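PDB 4IUL: eukaryotic translation initiation factor 4 gamma 2 from Homo sapiens, which probably supports translation initiation as an eIF4G-related protein whose MIF4G domain interacts with the helicase eIF4A. Local coordinates for residues 80-92 and 102-114. Sequence-based numbering, arbitrary orientation.
Sequences LCLRLAEDAPNFD and QKQSTTFRRLLIS. With SO4 (sulfate ion), chain D.
Phe108 makes the main apolar contact, lying against helix 80-87. Its CG stands anti to the backbone N (chi1 -174°), which carries the ring across to Leu84 and Ala85. Leu84 CB sits over one ring face in a CH-pi contact, 3.9 Å from the centroid. Ala85 CB meets Phe108 CD2 at 3.7 Å, and Cys81 CB packs on Leu112 CD1. Ile60 of helix 53-69 also touches Phe108.

Ala85 CB also lies 3.9 Å above the Arg109 guanidinium plane, over its centre. Arg109 NE donates in that plane to Gln104 OE1 at 3.2 Å, with a weak second bond from NH2. With an alanine at Arg109, the Ala85 methyl would probably lose the flat group lying over it, and Gln104 OE1 its NE and NH2 donors, leaving the amide freer to turn.

Polar bonds hold the loop after helix 80-87. Phe91 N donates to Thr107 OG1 at 2.7 Å. Asn90 OD1 accepts from Asp92 N, forming an Asx turn. Arg110 grips Asp92 side-on in a salt bridge: NH1 to OD1 at 3.0 Å and NE, nearly straight, to OD2. The carboxylate and guanidinium planes are turned 47° apart. Arg110 NH1 also binds a sulfate, probably from the crystallisation liquor, which Lys53 and Lys57 hold too.

One water donates to Ala85 O and Ala88 O and accepts from Thr106 OG1. Thr106 is the N-cap of helix 107-127; its capping bond to Arg109 N is weak.

The two helix segments run roughly antiparallel, at 141° and 8.7 Å between axes. Such antiparallel helix packing is characteristic of the HEAT-repeat fold of MIF4G domains.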
loop_
_atom_site.group_PDB
_atom_site.type_symbol
_atom_site.label_atom_id
_atom_site.label_comp_id
_atom_site.label_asym_id
_atom_site.label_seq_id
_atom_site.Cartn_x
_atom_site.Cartn_y
_atom_site.Cartn_z
ATOM N N LEU A 80 -7.698 1.782 9.866
ATOM C CA LEU A 80 -8.108 0.625 10.655
ATOM C C LEU A 80 -6.859 -0.117 11.157
ATOM O O LEU A 80 -6.803 -0.573 12.303
ATOM C CB LEU A 80 -8.975 -0.300 9.804
ATOM C CG LEU A 80 -9.618 -1.501 10.493
ATOM C CD1 LEU A 80 -10.560 -1.039 11.604
ATOM C CD2 LEU A 80 -10.381 -2.306 9.443
ATOM N N CYS A 81 -5.847 -0.220 10.299
ATOM C CA CYS A 81 -4.607 -0.886 10.680
ATOM C C CYS A 81 -3.887 -0.106 11.790
ATOM O O CYS A 81 -3.294 -0.705 12.696
ATOM C CB CYS A 81 -3.701 -1.056 9.454
ATOM S SG CYS A 81 -4.309 -2.313 8.257
ATOM N N LEU A 82 -3.953 1.223 11.731
ATOM C CA LEU A 82 -3.312 2.062 12.746
ATOM C C LEU A 82 -3.886 1.799 14.138
ATOM O O LEU A 82 -3.139 1.626 15.097
ATOM C CB LEU A 82 -3.479 3.542 12.405
ATOM C CG LEU A 82 -3.020 4.547 13.479
ATOM C CD1 LEU A 82 -1.535 4.335 13.818
ATOM C CD2 LEU A 82 -3.253 5.978 12.966
ATOM N N ARG A 83 -5.212 1.778 14.241
ATOM C CA ARG A 83 -5.890 1.535 15.514
ATOM C C ARG A 83 -5.491 0.183 16.105
ATOM O O ARG A 83 -5.187 0.078 17.297
ATOM C CB ARG A 83 -7.409 1.579 15.315
ATOM C CG ARG A 83 -7.907 2.823 14.587
ATOM C CD ARG A 83 -7.889 4.080 15.462
ATOM N NE ARG A 83 -9.011 4.096 16.400
ATOM C CZ ARG A 83 -9.014 3.484 17.581
ATOM N NH1 ARG A 83 -7.943 2.809 17.986
ATOM N NH2 ARG A 83 -10.100 3.522 18.345
ATOM N N LEU A 84 -5.495 -0.852 15.268
ATOM C CA LEU A 84 -5.130 -2.194 15.718
ATOM C C LEU A 84 -3.664 -2.258 16.147
ATOM O O LEU A 84 -3.324 -2.914 17.135
ATOM C CB LEU A 84 -5.394 -3.221 14.606
ATOM C CG LEU A 84 -6.876 -3.435 14.273
ATOM C CD1 LEU A 84 -7.029 -4.346 13.061
ATOM C CD2 LEU A 84 -7.568 -4.040 15.478
ATOM N N ALA A 85 -2.799 -1.570 15.407
ATOM C CA ALA A 85 -1.378 -1.560 15.732
ATOM C C ALA A 85 -1.123 -0.966 17.109
ATOM O O ALA A 85 -0.232 -1.414 17.838
ATOM C CB ALA A 85 -0.604 -0.769 14.680
ATOM N N GLU A 86 -1.911 0.040 17.465
ATOM C CA GLU A 86 -1.734 0.707 18.744
ATOM C C GLU A 86 -2.416 0.009 19.911
ATOM O O GLU A 86 -1.892 0.021 21.021
ATOM C CB GLU A 86 -2.224 2.163 18.659
ATOM C CG GLU A 86 -1.556 2.980 17.548
ATOM C CD GLU A 86 -1.926 4.463 17.571
ATOM O OE1 GLU A 86 -3.124 4.789 17.721
ATOM O OE2 GLU A 86 -1.014 5.308 17.423
ATOM N N ASP A 87 -3.564 -0.617 19.668
ATOM C CA ASP A 87 -4.295 -1.270 20.756
ATOM C C ASP A 87 -4.098 -2.777 20.956
ATOM O O ASP A 87 -4.238 -3.273 22.071
ATOM C CB ASP A 87 -5.793 -0.953 20.634
ATOM C CG ASP A 87 -6.075 0.551 20.638
ATOM O OD1 ASP A 87 -5.209 1.314 21.121
ATOM O OD2 ASP A 87 -7.161 0.969 20.173
ATOM N N ALA A 88 -3.769 -3.508 19.897
ATOM C CA ALA A 88 -3.577 -4.950 20.024
ATOM C C ALA A 88 -2.395 -5.306 20.928
ATOM O O ALA A 88 -1.316 -4.739 20.799
ATOM C CB ALA A 88 -3.374 -5.571 18.651
ATOM N N PRO A 89 -2.591 -6.251 21.861
ATOM C CA PRO A 89 -1.521 -6.671 22.774
ATOM C C PRO A 89 -0.387 -7.421 22.071
ATOM O O PRO A 89 -0.613 -8.106 21.076
ATOM C CB PRO A 89 -2.256 -7.546 23.795
ATOM C CG PRO A 89 -3.441 -8.058 23.023
ATOM C CD PRO A 89 -3.882 -6.843 22.258
ATOM N N ASN A 90 0.826 -7.288 22.599
ATOM C CA ASN A 90 1.994 -7.941 22.027
ATOM C C ASN A 90 2.026 -9.415 22.429
ATOM O O ASN A 90 1.671 -9.765 23.556
ATOM C CB ASN A 90 3.278 -7.251 22.512
ATOM C CG ASN A 90 4.448 -7.434 21.549
ATOM O OD1 ASN A 90 4.621 -8.496 20.954
ATOM N ND2 ASN A 90 5.262 -6.395 21.407
ATOM N N PHE A 91 2.460 -10.270 21.509
ATOM C CA PHE A 91 2.544 -11.706 21.764
ATOM C C PHE A 91 3.934 -12.276 21.483
ATOM O O PHE A 91 4.111 -13.493 21.473
ATOM C CB PHE A 91 1.522 -12.461 20.905
ATOM C CG PHE A 91 0.093 -12.200 21.291
ATOM C CD1 PHE A 91 -0.416 -12.679 22.495
ATOM C CD2 PHE A 91 -0.738 -11.458 20.459
ATOM C CE1 PHE A 91 -1.732 -12.422 22.864
ATOM C CE2 PHE A 91 -2.054 -11.194 20.818
ATOM C CZ PHE A 91 -2.554 -11.677 22.024
ATOM N N ASP A 92 4.920 -11.415 21.252
ATOM C CA ASP A 92 6.267 -11.907 20.970
ATOM C C ASP A 92 7.137 -11.978 22.227
ATOM O O ASP A 92 7.671 -10.964 22.686
ATOM C CB ASP A 92 6.961 -11.025 19.922
ATOM C CG ASP A 92 6.199 -10.953 18.605
ATOM O OD1 ASP A 92 5.399 -11.862 18.306
ATOM O OD2 ASP A 92 6.423 -9.980 17.854
ATOM N N GLN A 102 11.793 3.846 22.866
ATOM C CA GLN A 102 11.965 3.239 21.553
ATOM C C GLN A 102 10.606 3.152 20.824
ATOM O O GLN A 102 9.564 2.958 21.463
ATOM C CB GLN A 102 12.579 1.849 21.762
ATOM C CG GLN A 102 13.214 1.199 20.564
ATOM C CD GLN A 102 14.206 0.109 20.969
ATOM O OE1 GLN A 102 13.924 -0.716 21.845
ATOM N NE2 GLN A 102 15.368 0.101 20.330
ATOM N N LYS A 103 10.603 3.324 19.501
ATOM C CA LYS A 103 9.349 3.222 18.753
ATOM C C LYS A 103 8.748 1.848 19.040
ATOM O O LYS A 103 9.453 0.837 19.020
ATOM C CB LYS A 103 9.574 3.358 17.247
ATOM C CG LYS A 103 9.873 4.760 16.766
ATOM C CD LYS A 103 10.023 4.762 15.254
ATOM C CE LYS A 103 10.429 6.125 14.727
ATOM N NZ LYS A 103 10.457 6.153 13.234
ATOM N N GLN A 104 7.449 1.814 19.304
ATOM C CA GLN A 104 6.770 0.567 19.620
ATOM C C GLN A 104 6.922 -0.510 18.543
ATOM O O GLN A 104 6.845 -0.236 17.347
ATOM C CB GLN A 104 5.280 0.838 19.868
ATOM C CG GLN A 104 4.471 -0.390 20.274
ATOM C CD GLN A 104 2.967 -0.141 20.246
ATOM O OE1 GLN A 104 2.403 0.230 19.209
ATOM N NE2 GLN A 104 2.310 -0.347 21.386
ATOM N N SER A 105 7.137 -1.737 18.993
ATOM C CA SER A 105 7.278 -2.880 18.113
ATOM C C SER A 105 6.384 -3.974 18.682
ATOM O O SER A 105 6.528 -4.349 19.848
ATOM C CB SER A 105 8.734 -3.349 18.090
ATOM O OG SER A 105 8.913 -4.386 17.142
ATOM N N THR A 106 5.453 -4.476 17.873
ATOM C CA THR A 106 4.540 -5.517 18.336
ATOM C C THR A 106 4.232 -6.576 17.280
ATOM O O THR A 106 4.590 -6.445 16.107
ATOM C CB THR A 106 3.188 -4.929 18.781
ATOM O OG1 THR A 106 2.503 -4.405 17.637
ATOM C CG2 THR A 106 3.386 -3.812 19.800
ATOM N N THR A 107 3.544 -7.622 17.727
ATOM C CA THR A 107 3.142 -8.734 16.885
ATOM C C THR A 107 2.386 -8.208 15.667
ATOM O O THR A 107 2.762 -8.493 14.526
ATOM C CB THR A 107 2.232 -9.709 17.682
ATOM O OG1 THR A 107 2.947 -10.190 18.828
ATOM C CG2 THR A 107 1.818 -10.898 16.824
ATOM N N PHE A 108 1.332 -7.431 15.910
ATOM C CA PHE A 108 0.542 -6.892 14.820
ATOM C C PHE A 108 1.415 -6.170 13.798
ATOM O O PHE A 108 1.384 -6.499 12.612
ATOM C CB PHE A 108 -0.525 -5.918 15.315
ATOM C CG PHE A 108 -1.460 -5.460 14.226
ATOM C CD1 PHE A 108 -2.507 -6.274 13.803
ATOM C CD2 PHE A 108 -1.235 -4.262 13.554
ATOM C CE1 PHE A 108 -3.317 -5.904 12.719
ATOM C CE2 PHE A 108 -2.037 -3.884 12.468
ATOM C CZ PHE A 108 -3.078 -4.706 12.049
ATOM N N ARG A 109 2.198 -5.200 14.267
ATOM C CA ARG A 109 3.065 -4.418 13.387
ATOM C C ARG A 109 3.991 -5.269 12.537
ATOM O O ARG A 109 4.154 -5.007 11.350
ATOM C CB ARG A 109 3.896 -3.406 14.193
ATOM C CG ARG A 109 3.093 -2.217 14.744
ATOM C CD ARG A 109 3.994 -1.270 15.524
ATOM N NE ARG A 109 3.266 -0.184 16.175
ATOM C CZ ARG A 109 2.807 0.899 15.552
ATOM N NH1 ARG A 109 2.998 1.052 14.251
ATOM N NH2 ARG A 109 2.162 1.834 16.236
ATOM N N ARG A 110 4.589 -6.283 13.153
ATOM C CA ARG A 110 5.508 -7.192 12.477
ATOM C C ARG A 110 4.840 -8.033 11.382
ATOM O O ARG A 110 5.375 -8.173 10.289
ATOM C CB ARG A 110 6.160 -8.116 13.516
ATOM C CG ARG A 110 6.853 -9.347 12.945
ATOM C CD ARG A 110 7.569 -10.143 14.036
ATOM N NE ARG A 110 6.667 -10.894 14.913
ATOM C CZ ARG A 110 6.060 -12.028 14.572
ATOM N NH1 ARG A 110 5.261 -12.646 15.438
ATOM N NH2 ARG A 110 6.252 -12.548 13.365
ATOM N N LEU A 111 3.674 -8.595 11.668
ATOM C CA LEU A 111 2.988 -9.416 10.673
ATOM C C LEU A 111 2.383 -8.589 9.531
ATOM O O LEU A 111 2.231 -9.088 8.412
ATOM C CB LEU A 111 1.904 -10.270 11.344
ATOM C CG LEU A 111 2.373 -11.322 12.369
ATOM C CD1 LEU A 111 1.157 -11.936 13.065
ATOM C CD2 LEU A 111 3.207 -12.420 11.685
ATOM N N LEU A 112 2.046 -7.327 9.799
ATOM C CA LEU A 112 1.470 -6.473 8.757
ATOM C C LEU A 112 2.550 -6.209 7.693
ATOM O O LEU A 112 2.323 -6.379 6.490
ATOM C CB LEU A 112 0.994 -5.132 9.346
ATOM C CG LEU A 112 -0.204 -4.424 8.693
ATOM C CD1 LEU A 112 -0.145 -2.927 8.985
ATOM C CD2 LEU A 112 -0.204 -4.654 7.202
ATOM N N ILE A 113 3.723 -5.783 8.152
ATOM C CA ILE A 113 4.836 -5.495 7.250
ATOM C C ILE A 113 5.118 -6.722 6.392
ATOM O O ILE A 113 5.270 -6.624 5.174
ATOM C CB ILE A 113 6.113 -5.112 8.049
ATOM C CG1 ILE A 113 5.974 -3.681 8.577
ATOM C CG2 ILE A 113 7.361 -5.269 7.170
ATOM C CD1 ILE A 113 6.987 -3.308 9.634
ATOM N N SER A 114 5.174 -7.878 7.047
ATOM C CA SER A 114 5.437 -9.144 6.380
ATOM C C SER A 114 4.410 -9.460 5.292
ATOM O O SER A 114 4.776 -9.876 4.199
ATOM C CB SER A 114 5.460 -10.272 7.410
ATOM O OG SER A 114 5.475 -11.532 6.775
HETATM S S SO4 D . 5.084 -16.425 13.612
HETATM O O1 SO4 D . 6.310 -17.099 13.145
HETATM O O2 SO4 D . 5.413 -15.514 14.722
HETATM O O3 SO4 D . 4.500 -15.659 12.500
HETATM O O4 SO4 D . 4.116 -17.435 14.081
HETATM O O HOH W 1 0.019 -3.860 18.667
#